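Local coordinates for protein hydrolase, alpha/beta hydrolase FOLD family (Staphylococcus aureus, PDB 2XMZ) that catalyses the elimination of pyruvate that forms 2-succinyl-6-hydroxy-2,4-cyclohexadiene-1-carboxylate, a step of menaquinone biosynthesis, at residues Asp28-His33 with Ile172-Leu177; Ser58-Thr63 with Met184-Arg189; Gly93-Leu98 with Gly194-Leu199; Asp134-Val139 with Asn150-Leu155. All blocks are in the same frame, centred on the assembly; numbering follows the deposited sequence. Where two conformers were deposited one is given.

In the alpha/beta hydrolase fold, the helices between strands 110-114 and 210-215 form a cap over the core. Interactions 1 and 2, their centres 19 Å apart, tie cap helices 166-177 and 181-191 to core loops. Interaction 3 joins the chain leaving the cap to helix 92-103, whose G93 closes a GxSxG sequence consistent with the nucleophile elbow; S91, H245 and D218 are arranged like a catalytic triad. R189 of interaction 2 packs on Q195 of interaction 3, centres 16 Å apart. Interaction 4 lies within the cap, 17 Å centre to centre from interactions 1 and 2; it touches interaction 1 through a 2.7 Å salt bridge from R173 NH2 to E153 OE2, and interaction 2 where R189 packs on A137.

Interaction 1: Asp28-His33 with Ile172-Leu177; sequences DSRTYH and IRQQRL
R30 reaches from the 3-10 turn after strand 17-22 to helix 166-177 and runs past Q175 in the opposite direction. Its CB lies 3.8 Å from Q175 NE2. Beyond CG the chain bends at chi3 (-60°), setting the guanidinium against Q175 of the helix, with Q175 CG over the centre of one face, 3.8 Å above the plane. NE and NH2 grip D28 side-on: R30 NE to D28 OD2 is 2.9 Å and nearly straight at 176°, and R30 NH2 to D28 OD1 is 2.7 Å, each carboxylate oxygen of D28 accepting on its syn lone pair. D28 OD2 also takes the backbone N of R30 on its anti lone pair, closing an Asx turn. R30 NH2 lies 3.7 Å from Q175 CA and has a further partner in S178 OG. NH1 points to Q174 OE1, but this bond is weak (128°) and doubtful, since Q174 has two deposited conformers. A water lies 2.7 Å from T31 OG1 and donates to Q175 OE1 at 2.9 Å; T31 OG1 also hydrogen-bonds to H248. The two D28 bonds fix the guanidinium's rotation. With its N-H groups directed outward in the plane, a face is left for the Q175 methylene, and D28 would offset part of the charge.

Interaction 2: Ser58-Thr63 with Met184-Arg189; sequences SSMDET and MAKALR
K186 of cap helix 181-191 extends into the loop after strand 44-48, where S59 to E62 form a type I beta turn and S59 OG, accepting from D61 N, makes an ST turn. The closest CA pair, M60 and K186, is 7.7 Å apart, and the K186 side chain spans the gap. K186 does this with CG anti to the backbone N (chi1 -176°) and a straight chain to CE, bending only at chi4 (59°). M60 slides past it in the opposite direction: bends at chi2 and chi3 bring its methyl against the lysine methylenes, with M60 CE 3.5 Å from K186 CD, tighter than usual van der Waals contact, and 3.9 Å from K186 CB. E62 contributes its backbone carbonyl, its side chain starting away from the helix. The bond from K186 NZ to E62 O is weak, and the position of that oxygen is less sure. The ammonium's salt bridge is to D190, one turn on in the same helix. The cation-pi contact with W64 and the packing on M60 are what join the cap helix to the core loop. A water accepts from K186 NZ at 3.0 Å and donates to M60 O at 3.3 Å.

Interaction 3: Gly93-Leu98 with Gly194-Leu199; sequences GGRVAL and GQMPNL
The CA atoms of R95 and M196 are 8.2 Å apart, and those of L98 and L199, three residues on, 7.8 Å, so the irregular chain 194-199 keeps pace with one turn of helix 92-103. M196 points at the helix with CG anti to the backbone N (chi1 -174°) and stays extended to its tip. Its sulfur nestles against the arginine: M196 SD is 3.7 Å from R95 CB, and M196 CE is also 3.7 Å from R95 CB. The R95 chain bends back at chi3 (-71°), which brings NH1 round to the same sulfur. R95 NH1 to M196 SD, 3.6 Å, is a weak hydrogen bond but a fairly straight one (165°), with the sulfur in the guanidinium plane at its edge. The stronger partner of NH1 is the carbonyl oxygen of Y191, at the end of the last cap helix. Helix 92-103 is the one that follows the nucleophile elbow in alpha/beta hydrolases, and G93 belongs to the GxSxG pattern consistent with it. Further along, L199 CD1 rests against the base of L98, 4.0 Å from its carbonyl carbon L98 C and 4.2 Å from L98 CB, the latter an apolar side-chain contact. L199 is also tied by backbone hydrogen bonds to P118.

Interaction 4: Asp134-Val139 with Asn150-Leu155; sequences DARAKV and NDWEKL
R136 and W152 make the main contact, a packing of a flat cation against the rim of an indole. The two side chains cross at about a right angle and their planes stand 81° apart. W152 CZ3 lies 3.5 Å above the guanidinium plane, displaced toward its rim, while R136 NE lies at the edge of the ring near its plane; R136 NE to W152 CZ3 is 3.5 Å, and R136 CD follows at 3.8 Å from the same carbon. The cation therefore meets the ring edge and does not lie over the pi face, so the geometry is not that of a cation-pi pair. R136 gets there because its chain is extended from CG to NE, the CA atoms of R136 and W152 being 9.9 Å apart. Rings of F25, F148 and F158 also meet W152.

Van der Waals contact comes from the methyls of L155, which approaches the R136 guanidinium from the opposite direction. L155 CD1 is 4.0 Å from R136 NH2, and L155 CD2 is 4.1 Å from it. The same CD1 makes an apolar contact over one face of W152, 3.5 Å above the ring plane and toward its rim. A type I beta turn from W152 to L155 folds the chain so that leucine and indole come together. R136 also rests on L188 of helix 181-191.

Among polar interactions, no hydrogen bond joins the two segments. R136 NH1 instead forms a salt bridge with D133 of its own helix.

Helices 123-143 and 145-152 follow one another closely, so this surface contact packs neighbouring helices of the helical cap that covers the core in alpha/beta hydrolases.

Interaction 1: Asp28-His33 with Ile172-Leu177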
loop_
_atom_site.group_PDB
_atom_site.type_symbol
_atom_site.label_atom_id
_atom_site.label_comp_id
_atom_site.label_asym_id
_atom_site.label_seq_id
_atom_site.Cartn_x
_atom_site.Cartn_y
_atom_site.Cartn_z
ATOM N N ASP A 28 9.142 2.645 0.349
ATOM C CA ASP A 28 9.212 2.009 -0.940
ATOM C C ASP A 28 9.216 0.506 -0.717
ATOM O O ASP A 28 8.970 0.016 0.406
ATOM C CB ASP A 28 10.428 2.504 -1.776
ATOM C CG ASP A 28 11.748 2.387 -1.046
ATOM O OD1 ASP A 28 12.459 3.412 -0.910
ATOM O OD2 ASP A 28 12.117 1.282 -0.616
ATOM N N SER A 29 9.549 -0.212 -1.780
ATOM C CA SER A 29 9.518 -1.668 -1.767
ATOM C C SER A 29 10.430 -2.305 -0.728
ATOM O O SER A 29 10.216 -3.460 -0.356
ATOM C CB SER A 29 9.867 -2.192 -3.139
ATOM O OG SER A 29 8.790 -1.891 -4.022
ATOM N N ARG A 30 11.448 -1.570 -0.273
ATOM C CA ARG A 30 12.330 -2.103 0.745
ATOM C C ARG A 30 11.600 -2.500 2.030
ATOM O O ARG A 30 12.126 -3.311 2.777
ATOM C CB ARG A 30 13.455 -1.128 1.100
ATOM C CG ARG A 30 14.581 -1.058 0.079
ATOM C CD ARG A 30 15.502 0.087 0.442
ATOM N NE ARG A 30 14.792 1.363 0.443
ATOM C CZ ARG A 30 15.301 2.511 0.873
ATOM N NH1 ARG A 30 16.532 2.551 1.367
ATOM N NH2 ARG A 30 14.554 3.611 0.828
ATOM N N THR A 31 10.436 -1.906 2.301
ATOM C CA THR A 31 9.612 -2.266 3.459
ATOM C C THR A 31 9.234 -3.758 3.478
ATOM O O THR A 31 8.932 -4.304 4.544
ATOM C CB THR A 31 8.330 -1.386 3.566
ATOM O OG1 THR A 31 7.691 -1.614 4.824
ATOM C CG2 THR A 31 7.331 -1.696 2.435
ATOM N N TYR A 32 9.261 -4.413 2.313
ATOM C CA TYR A 32 8.884 -5.844 2.231
ATOM C C TYR A 32 10.085 -6.774 2.245
ATOM O O TYR A 32 9.945 -8.001 2.167
ATOM C CB TYR A 32 8.020 -6.079 1.003
ATOM C CG TYR A 32 6.760 -5.257 1.059
ATOM C CD1 TYR A 32 5.866 -5.403 2.118
ATOM C CD2 TYR A 32 6.484 -4.313 0.086
ATOM C CE1 TYR A 32 4.726 -4.632 2.204
ATOM C CE2 TYR A 32 5.341 -3.531 0.151
ATOM C CZ TYR A 32 4.465 -3.698 1.206
ATOM O OH TYR A 32 3.330 -2.937 1.277
ATOM N N HIS A 33 11.268 -6.167 2.393
ATOM C CA HIS A 33 12.566 -6.863 2.350
ATOM C C HIS A 33 12.618 -8.189 3.099
ATOM O O HIS A 33 12.979 -9.223 2.530
ATOM C CB HIS A 33 13.695 -5.930 2.856
ATOM C CG HIS A 33 13.589 -5.557 4.314
ATOM N ND1 HIS A 33 12.530 -4.840 4.833
ATOM C CD2 HIS A 33 14.418 -5.806 5.359
ATOM C CE1 HIS A 33 12.713 -4.655 6.128
ATOM N NE2 HIS A 33 13.850 -5.236 6.474
ATOM N N ILE A 172 12.938 2.222 9.269
ATOM C CA ILE A 172 11.808 3.061 8.875
ATOM C C ILE A 172 12.255 4.507 8.605
ATOM O O ILE A 172 11.934 5.061 7.544
ATOM C CB ILE A 172 10.673 3.033 9.929
ATOM C CG1 ILE A 172 10.000 1.656 9.949
ATOM C CG2 ILE A 172 9.624 4.093 9.613
ATOM C CD1 ILE A 172 9.116 1.419 11.154
ATOM N N ARG A 173 12.993 5.096 9.560
ATOM C CA ARG A 173 13.483 6.479 9.449
ATOM C C ARG A 173 14.379 6.678 8.223
ATOM O O ARG A 173 14.274 7.685 7.526
ATOM C CB ARG A 173 14.231 6.918 10.726
ATOM C CG ARG A 173 14.648 8.382 10.699
ATOM C CD ARG A 173 15.299 8.853 11.983
ATOM N NE ARG A 173 15.865 10.190 11.820
ATOM C CZ ARG A 173 15.164 11.324 11.820
ATOM N NH1 ARG A 173 15.794 12.475 11.651
ATOM N NH2 ARG A 173 13.838 11.318 11.989
ATOM N N GLN A 174 15.253 5.707 7.975
ATOM C CA GLN A 174 16.156 5.745 6.838
ATOM C C GLN A 174 15.393 5.683 5.523
ATOM O O GLN A 174 15.717 6.427 4.584
ATOM C CB GLN A 174 17.197 4.607 6.945
ATOM C CG GLN A 174 18.042 4.360 5.697
ATOM C CD GLN A 174 17.310 3.580 4.616
ATOM O OE1 GLN A 174 17.440 3.879 3.426
ATOM N NE2 GLN A 174 16.517 2.587 5.028
ATOM N N GLN A 175 14.392 4.800 5.461
ATOM C CA GLN A 175 13.566 4.626 4.277
ATOM C C GLN A 175 12.821 5.919 3.948
ATOM O O GLN A 175 12.705 6.297 2.774
ATOM C CB GLN A 175 12.585 3.473 4.462
ATOM C CG GLN A 175 13.152 2.073 4.134
ATOM C CD GLN A 175 12.324 0.926 4.711
ATOM O OE1 GLN A 175 11.169 1.110 5.116
ATOM N NE2 GLN A 175 12.915 -0.266 4.749
ATOM N N ARG A 176 12.334 6.599 4.983
ATOM C CA ARG A 176 11.657 7.888 4.816
ATOM C C ARG A 176 12.642 9.003 4.363
ATOM O O ARG A 176 12.358 9.766 3.429
ATOM C CB ARG A 176 10.952 8.285 6.126
ATOM C CG ARG A 176 9.841 7.287 6.583
ATOM C CD ARG A 176 9.224 7.754 7.892
ATOM N NE ARG A 176 7.994 7.041 8.242
ATOM C CZ ARG A 176 7.511 6.937 9.477
ATOM N NH1 ARG A 176 8.150 7.489 10.508
ATOM N NH2 ARG A 176 6.375 6.279 9.681
ATOM N N LEU A 177 13.800 9.075 5.025
ATOM C CA LEU A 177 14.811 10.117 4.762
ATOM C C LEU A 177 15.409 10.001 3.368
ATOM O O LEU A 177 15.919 10.984 2.803
ATOM C CB LEU A 177 15.921 10.077 5.820
ATOM C CG LEU A 177 15.534 10.470 7.262
ATOM C CD1 LEU A 177 16.723 10.321 8.226
ATOM C CD2 LEU A 177 14.977 11.874 7.318
HETATM O O HOH W 1 9.358 -0.562 6.679
#

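Interaction 2: Ser58-Thr63 with Met184-Arg189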
loop_
_atom_site.group_PDB
_atom_site.type_symbol
_atom_site.label_atom_id
_atom_site.label_comp_id
_atom_site.label_asym_id
_atom_site.label_seq_id
_atom_site.Cartn_x
_atom_site.Cartn_y
_atom_site.Cartn_z
ATOM N N SER A 58 9.099 7.841 -12.707
ATOM C CA SER A 58 7.993 8.586 -13.300
ATOM C C SER A 58 8.377 10.073 -13.523
ATOM O O SER A 58 9.003 10.710 -12.655
ATOM C CB SER A 58 6.760 8.475 -12.418
ATOM O OG SER A 58 6.270 7.132 -12.373
ATOM N N SER A 59 8.022 10.605 -14.692
ATOM C CA SER A 59 8.359 11.979 -15.044
ATOM C C SER A 59 7.684 12.961 -14.100
ATOM O O SER A 59 6.479 12.870 -13.881
ATOM C CB SER A 59 7.922 12.327 -16.459
ATOM O OG SER A 59 8.081 13.741 -16.651
ATOM N N MET A 60 8.457 13.930 -13.600
ATOM C CA MET A 60 7.907 15.023 -12.803
ATOM C C MET A 60 6.892 15.843 -13.577
ATOM O O MET A 60 6.165 16.638 -12.988
ATOM C CB MET A 60 9.000 15.986 -12.332
ATOM C CG MET A 60 10.000 15.428 -11.338
ATOM S SD MET A 60 9.127 14.532 -10.067
ATOM C CE MET A 60 8.410 15.864 -9.116
ATOM N N ASP A 61 6.866 15.664 -14.894
ATOM C CA ASP A 61 6.063 16.507 -15.758
ATOM C C ASP A 61 4.807 15.778 -16.264
ATOM O O ASP A 61 4.111 16.241 -17.155
ATOM C CB ASP A 61 6.937 17.126 -16.866
ATOM C CG ASP A 61 8.072 18.000 -16.294
ATOM O OD1 ASP A 61 7.865 18.680 -15.255
ATOM O OD2 ASP A 61 9.177 18.028 -16.877
ATOM N N GLU A 62 4.512 14.643 -15.645
ATOM C CA GLU A 62 3.229 13.980 -15.840
ATOM C C GLU A 62 2.470 13.955 -14.528
ATOM O O GLU A 62 3.074 13.905 -13.454
ATOM C CB GLU A 62 3.430 12.566 -16.350
ATOM C CG GLU A 62 4.251 12.536 -17.621
ATOM C CD GLU A 62 3.930 11.352 -18.488
ATOM O OE1 GLU A 62 2.839 10.759 -18.301
ATOM O OE2 GLU A 62 4.768 11.032 -19.363
ATOM N N THR A 63 1.145 13.981 -14.625
ATOM C CA THR A 63 0.312 13.900 -13.454
ATOM C C THR A 63 0.232 12.449 -12.942
ATOM O O THR A 63 -0.226 11.529 -13.646
ATOM C CB THR A 63 -1.092 14.449 -13.727
ATOM O OG1 THR A 63 -1.004 15.805 -14.182
ATOM C CG2 THR A 63 -1.957 14.381 -12.452
ATOM N N MET A 184 7.904 13.417 -3.013
ATOM C CA MET A 184 6.886 13.174 -2.002
ATOM C C MET A 184 5.777 14.214 -2.131
ATOM O O MET A 184 4.609 13.879 -2.041
ATOM C CB MET A 184 7.505 13.165 -0.590
ATOM C CG MET A 184 8.524 12.024 -0.382
ATOM S SD MET A 184 7.711 10.382 -0.558
ATOM C CE MET A 184 8.088 9.980 -2.268
ATOM N N ALA A 185 6.158 15.464 -2.372
ATOM C CA ALA A 185 5.192 16.544 -2.574
ATOM C C ALA A 185 4.283 16.261 -3.778
ATOM O O ALA A 185 3.063 16.404 -3.683
ATOM C CB ALA A 185 5.922 17.892 -2.749
ATOM N N LYS A 186 4.873 15.822 -4.894
ATOM C CA LYS A 186 4.106 15.556 -6.072
ATOM C C LYS A 186 3.184 14.372 -5.815
ATOM O O LYS A 186 2.031 14.425 -6.194
ATOM C CB LYS A 186 4.992 15.372 -7.312
ATOM C CG LYS A 186 4.184 15.180 -8.605
ATOM C CD LYS A 186 5.084 15.084 -9.820
ATOM C CE LYS A 186 4.302 14.687 -11.089
ATOM N NZ LYS A 186 3.215 15.660 -11.400
ATOM N N ALA A 187 3.685 13.313 -5.158
ATOM C CA ALA A 187 2.827 12.175 -4.788
ATOM C C ALA A 187 1.590 12.637 -4.015
ATOM O O ALA A 187 0.462 12.232 -4.336
ATOM C CB ALA A 187 3.616 11.116 -3.979
ATOM N N LEU A 188 1.792 13.471 -3.008
ATOM C CA LEU A 188 0.659 14.038 -2.244
ATOM C C LEU A 188 -0.322 14.820 -3.111
ATOM O O LEU A 188 -1.531 14.581 -3.048
ATOM C CB LEU A 188 1.149 14.916 -1.088
ATOM C CG LEU A 188 1.828 14.172 0.073
ATOM C CD1 LEU A 188 2.458 15.169 1.044
ATOM C CD2 LEU A 188 0.863 13.207 0.789
ATOM N N ARG A 189 0.191 15.754 -3.917
ATOM C CA ARG A 189 -0.694 16.570 -4.762
ATOM C C ARG A 189 -1.450 15.756 -5.817
ATOM O O ARG A 189 -2.606 16.052 -6.096
ATOM C CB ARG A 189 0.052 17.754 -5.407
ATOM C CG ARG A 189 0.835 18.639 -4.400
ATOM C CD ARG A 189 1.198 20.025 -4.928
ATOM N NE ARG A 189 2.486 20.509 -4.405
ATOM C CZ ARG A 189 2.657 21.391 -3.411
ATOM N NH1 ARG A 189 1.622 21.927 -2.738
ATOM N NH2 ARG A 189 3.890 21.730 -3.066
HETATM O O HOH W 2 4.396 18.343 -10.827
#

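Interaction 3: Gly93-Leu98 with Gly194-Leu199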
loop_
_atom_site.group_PDB
_atom_site.type_symbol
_atom_site.label_atom_id
_atom_site.label_comp_id
_atom_site.label_asym_id
_atom_site.label_seq_id
_atom_site.Cartn_x
_atom_site.Cartn_y
_atom_site.Cartn_z
ATOM N N GLY A 93 -0.434 2.371 -0.828
ATOM C CA GLY A 93 -0.459 1.305 -1.819
ATOM C C GLY A 93 -1.746 0.491 -1.851
ATOM O O GLY A 93 -2.082 -0.099 -2.890
ATOM N N GLY A 94 -2.460 0.445 -0.726
ATOM C CA GLY A 94 -3.778 -0.197 -0.680
ATOM C C GLY A 94 -4.828 0.627 -1.375
ATOM O O GLY A 94 -5.795 0.071 -1.898
ATOM N N ARG A 95 -4.636 1.953 -1.385
ATOM C CA ARG A 95 -5.554 2.844 -2.111
ATOM C C ARG A 95 -5.385 2.615 -3.600
ATOM O O ARG A 95 -6.355 2.524 -4.344
ATOM C CB ARG A 95 -5.331 4.320 -1.752
ATOM C CG ARG A 95 -5.563 4.622 -0.247
ATOM C CD ARG A 95 -5.549 6.119 0.071
ATOM N NE ARG A 95 -4.231 6.782 -0.011
ATOM C CZ ARG A 95 -3.826 7.540 -1.035
ATOM N NH1 ARG A 95 -4.624 7.721 -2.092
ATOM N NH2 ARG A 95 -2.632 8.153 -0.994
ATOM N N VAL A 96 -4.138 2.481 -4.016
ATOM C CA VAL A 96 -3.830 2.084 -5.370
ATOM C C VAL A 96 -4.381 0.670 -5.674
ATOM O O VAL A 96 -4.966 0.463 -6.739
ATOM C CB VAL A 96 -2.317 2.196 -5.658
ATOM C CG1 VAL A 96 -1.973 1.631 -7.038
ATOM C CG2 VAL A 96 -1.885 3.646 -5.547
ATOM N N ALA A 97 -4.244 -0.271 -4.747
ATOM C CA ALA A 97 -4.704 -1.631 -5.015
ATOM C C ALA A 97 -6.219 -1.682 -5.127
ATOM O O ALA A 97 -6.776 -2.396 -5.972
ATOM C CB ALA A 97 -4.194 -2.623 -3.949
ATOM N N LEU A 98 -6.914 -0.907 -4.297
ATOM C CA LEU A 98 -8.385 -0.849 -4.429
ATOM C C LEU A 98 -8.789 -0.238 -5.768
ATOM O O LEU A 98 -9.656 -0.768 -6.466
ATOM C CB LEU A 98 -8.985 -0.015 -3.283
ATOM C CG LEU A 98 -9.228 -0.782 -1.979
ATOM C CD1 LEU A 98 -9.499 0.201 -0.836
ATOM C CD2 LEU A 98 -10.389 -1.709 -2.123
ATOM N N GLY A 194 -6.933 12.918 -0.632
ATOM C CA GLY A 194 -7.838 14.004 -0.957
ATOM C C GLY A 194 -8.112 14.098 -2.446
ATOM O O GLY A 194 -9.142 14.622 -2.844
ATOM N N GLN A 195 -7.189 13.599 -3.266
ATOM C CA GLN A 195 -7.364 13.576 -4.724
ATOM C C GLN A 195 -8.082 12.332 -5.217
ATOM O O GLN A 195 -8.600 12.318 -6.345
ATOM C CB GLN A 195 -6.011 13.653 -5.459
ATOM C CG GLN A 195 -5.109 14.803 -5.027
ATOM C CD GLN A 195 -5.712 16.165 -5.253
ATOM O OE1 GLN A 195 -5.428 17.113 -4.499
ATOM N NE2 GLN A 195 -6.564 16.281 -6.269
ATOM N N MET A 196 -8.085 11.283 -4.398
ATOM C CA MET A 196 -8.603 9.994 -4.820
ATOM C C MET A 196 -10.118 10.036 -4.934
ATOM O O MET A 196 -10.778 10.614 -4.065
ATOM C CB MET A 196 -8.214 8.972 -3.777
ATOM C CG MET A 196 -8.543 7.547 -4.095
ATOM S SD MET A 196 -8.051 6.672 -2.603
ATOM C CE MET A 196 -8.747 5.081 -2.991
ATOM N N PRO A 197 -10.682 9.422 -5.997
ATOM C CA PRO A 197 -12.135 9.320 -6.008
ATOM C C PRO A 197 -12.619 8.476 -4.838
ATOM O O PRO A 197 -11.900 7.589 -4.353
ATOM C CB PRO A 197 -12.433 8.597 -7.328
ATOM C CG PRO A 197 -11.191 8.751 -8.160
ATOM C CD PRO A 197 -10.085 8.712 -7.141
ATOM N N ASN A 198 -13.823 8.773 -4.380
ATOM C CA ASN A 198 -14.485 8.007 -3.325
ATOM C C ASN A 198 -14.863 6.626 -3.872
ATOM O O ASN A 198 -15.866 6.485 -4.585
ATOM C CB ASN A 198 -15.744 8.761 -2.864
ATOM C CG ASN A 198 -16.677 7.901 -2.031
ATOM O OD1 ASN A 198 -16.251 6.947 -1.390
ATOM N ND2 ASN A 198 -17.958 8.254 -2.026
ATOM N N LEU A 199 -14.077 5.610 -3.522
ATOM C CA LEU A 199 -14.296 4.247 -4.056
ATOM C C LEU A 199 -15.259 3.414 -3.207
ATOM O O LEU A 199 -15.514 2.234 -3.504
ATOM C CB LEU A 199 -12.963 3.515 -4.241
ATOM C CG LEU A 199 -11.962 4.124 -5.228
ATOM C CD1 LEU A 199 -10.705 3.257 -5.242
ATOM C CD2 LEU A 199 -12.544 4.234 -6.628
#

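Interaction 4: Asp134-Val139 with Asn150-Leu155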
loop_
_atom_site.group_PDB
_atom_site.type_symbol
_atom_site.label_atom_id
_atom_site.label_comp_id
_atom_site.label_asym_id
_atom_site.label_seq_id
_atom_site.Cartn_x
_atom_site.Cartn_y
_atom_site.Cartn_z
ATOM N N ASP A 134 -1.877 19.197 0.601
ATOM C CA ASP A 134 -1.288 20.314 -0.142
ATOM C C ASP A 134 -0.315 21.125 0.741
ATOM O O ASP A 134 0.802 21.456 0.307
ATOM C CB ASP A 134 -2.378 21.191 -0.769
ATOM C CG ASP A 134 -3.069 20.511 -1.981
ATOM O OD1 ASP A 134 -2.746 19.345 -2.332
ATOM O OD2 ASP A 134 -3.962 21.139 -2.573
ATOM N N ALA A 135 -0.722 21.405 1.980
ATOM C CA ALA A 135 0.162 22.070 2.958
ATOM C C ALA A 135 1.431 21.239 3.208
ATOM O O ALA A 135 2.547 21.761 3.192
ATOM C CB ALA A 135 -0.574 22.312 4.256
ATOM N N ARG A 136 1.238 19.945 3.443
ATOM C CA ARG A 136 2.342 19.008 3.621
ATOM C C ARG A 136 3.295 19.011 2.422
ATOM O O ARG A 136 4.516 19.092 2.606
ATOM C CB ARG A 136 1.820 17.604 3.864
ATOM C CG ARG A 136 1.154 17.394 5.196
ATOM C CD ARG A 136 0.836 15.929 5.343
ATOM N NE ARG A 136 0.394 15.618 6.689
ATOM C CZ ARG A 136 -0.661 14.874 6.986
ATOM N NH1 ARG A 136 -1.400 14.307 6.029
ATOM N NH2 ARG A 136 -0.959 14.665 8.252
ATOM N N ALA A 137 2.740 18.940 1.205
ATOM C CA ALA A 137 3.554 19.070 -0.021
ATOM C C ALA A 137 4.370 20.373 -0.049
ATOM O O ALA A 137 5.556 20.355 -0.357
ATOM C CB ALA A 137 2.688 18.933 -1.277
ATOM N N LYS A 138 3.743 21.499 0.291
ATOM C CA LYS A 138 4.470 22.769 0.372
ATOM C C LYS A 138 5.623 22.694 1.381
ATOM O O LYS A 138 6.727 23.135 1.084
ATOM C CB LYS A 138 3.528 23.942 0.698
ATOM C CG LYS A 138 2.662 24.446 -0.480
ATOM C CD LYS A 138 1.399 25.120 0.062
ATOM C CE LYS A 138 1.004 26.365 -0.737
ATOM N NZ LYS A 138 0.020 26.026 -1.791
ATOM N N VAL A 139 5.370 22.107 2.549
ATOM C CA VAL A 139 6.399 21.924 3.586
ATOM C C VAL A 139 7.577 21.093 3.051
ATOM O O VAL A 139 8.736 21.362 3.362
ATOM C CB VAL A 139 5.824 21.240 4.855
ATOM C CG1 VAL A 139 6.938 20.949 5.864
ATOM C CG2 VAL A 139 4.738 22.112 5.508
ATOM N N ASN A 150 10.782 14.156 10.714
ATOM C CA ASN A 150 10.735 14.424 12.148
ATOM C C ASN A 150 9.297 14.644 12.646
ATOM O O ASN A 150 8.880 14.047 13.652
ATOM C CB ASN A 150 11.662 15.590 12.509
ATOM C CG ASN A 150 13.132 15.225 12.373
ATOM O OD1 ASN A 150 13.494 14.047 12.280
ATOM N ND2 ASN A 150 13.989 16.235 12.373
ATOM N N ASP A 151 8.536 15.459 11.911
ATOM C CA ASP A 151 7.132 15.723 12.230
ATOM C C ASP A 151 6.245 14.498 11.931
ATOM O O ASP A 151 5.357 14.177 12.716
ATOM C CB ASP A 151 6.618 16.953 11.469
ATOM C CG ASP A 151 7.179 18.267 11.999
ATOM O OD1 ASP A 151 8.035 18.270 12.920
ATOM O OD2 ASP A 151 6.748 19.322 11.485
ATOM N N TRP A 152 6.506 13.822 10.807
ATOM C CA TRP A 152 5.752 12.637 10.389
ATOM C C TRP A 152 5.824 11.540 11.444
ATOM O O TRP A 152 4.797 10.934 11.783
ATOM C CB TRP A 152 6.285 12.110 9.063
ATOM C CG TRP A 152 5.381 11.166 8.331
ATOM C CD1 TRP A 152 5.567 9.825 8.158
ATOM C CD2 TRP A 152 4.178 11.500 7.625
ATOM N NE1 TRP A 152 4.551 9.299 7.385
ATOM C CE2 TRP A 152 3.682 10.305 7.053
ATOM C CE3 TRP A 152 3.473 12.692 7.418
ATOM C CZ2 TRP A 152 2.494 10.262 6.302
ATOM C CZ3 TRP A 152 2.287 12.647 6.667
ATOM C CH2 TRP A 152 1.818 11.441 6.117
ATOM N N GLU A 153 7.033 11.302 11.959
ATOM C CA GLU A 153 7.283 10.371 13.071
ATOM C C GLU A 153 6.393 10.599 14.297
ATOM O O GLU A 153 6.140 9.668 15.047
ATOM C CB GLU A 153 8.734 10.488 13.549
ATOM C CG GLU A 153 9.778 9.808 12.675
ATOM C CD GLU A 153 11.180 9.841 13.282
ATOM O OE1 GLU A 153 11.345 10.312 14.429
ATOM O OE2 GLU A 153 12.124 9.375 12.613
ATOM N N LYS A 154 5.968 11.842 14.524
ATOM C CA LYS A 154 5.200 12.199 15.737
ATOM C C LYS A 154 3.685 12.154 15.557
ATOM O O LYS A 154 2.952 12.462 16.495
ATOM C CB LYS A 154 5.591 13.589 16.244
ATOM C CG LYS A 154 7.030 13.723 16.645
ATOM C CD LYS A 154 7.305 15.113 17.219
ATOM C CE LYS A 154 8.730 15.513 16.926
ATOM N NZ LYS A 154 9.701 14.913 17.879
ATOM N N LEU A 155 3.216 11.793 14.361
ATOM C CA LEU A 155 1.772 11.690 14.113
ATOM C C LEU A 155 1.160 10.583 14.972
ATOM O O LEU A 155 1.779 9.535 15.149
ATOM C CB LEU A 155 1.463 11.464 12.628
ATOM C CG LEU A 155 1.627 12.638 11.653
ATOM C CD1 LEU A 155 1.456 12.133 10.232
ATOM C CD2 LEU A 155 0.632 13.750 11.941
#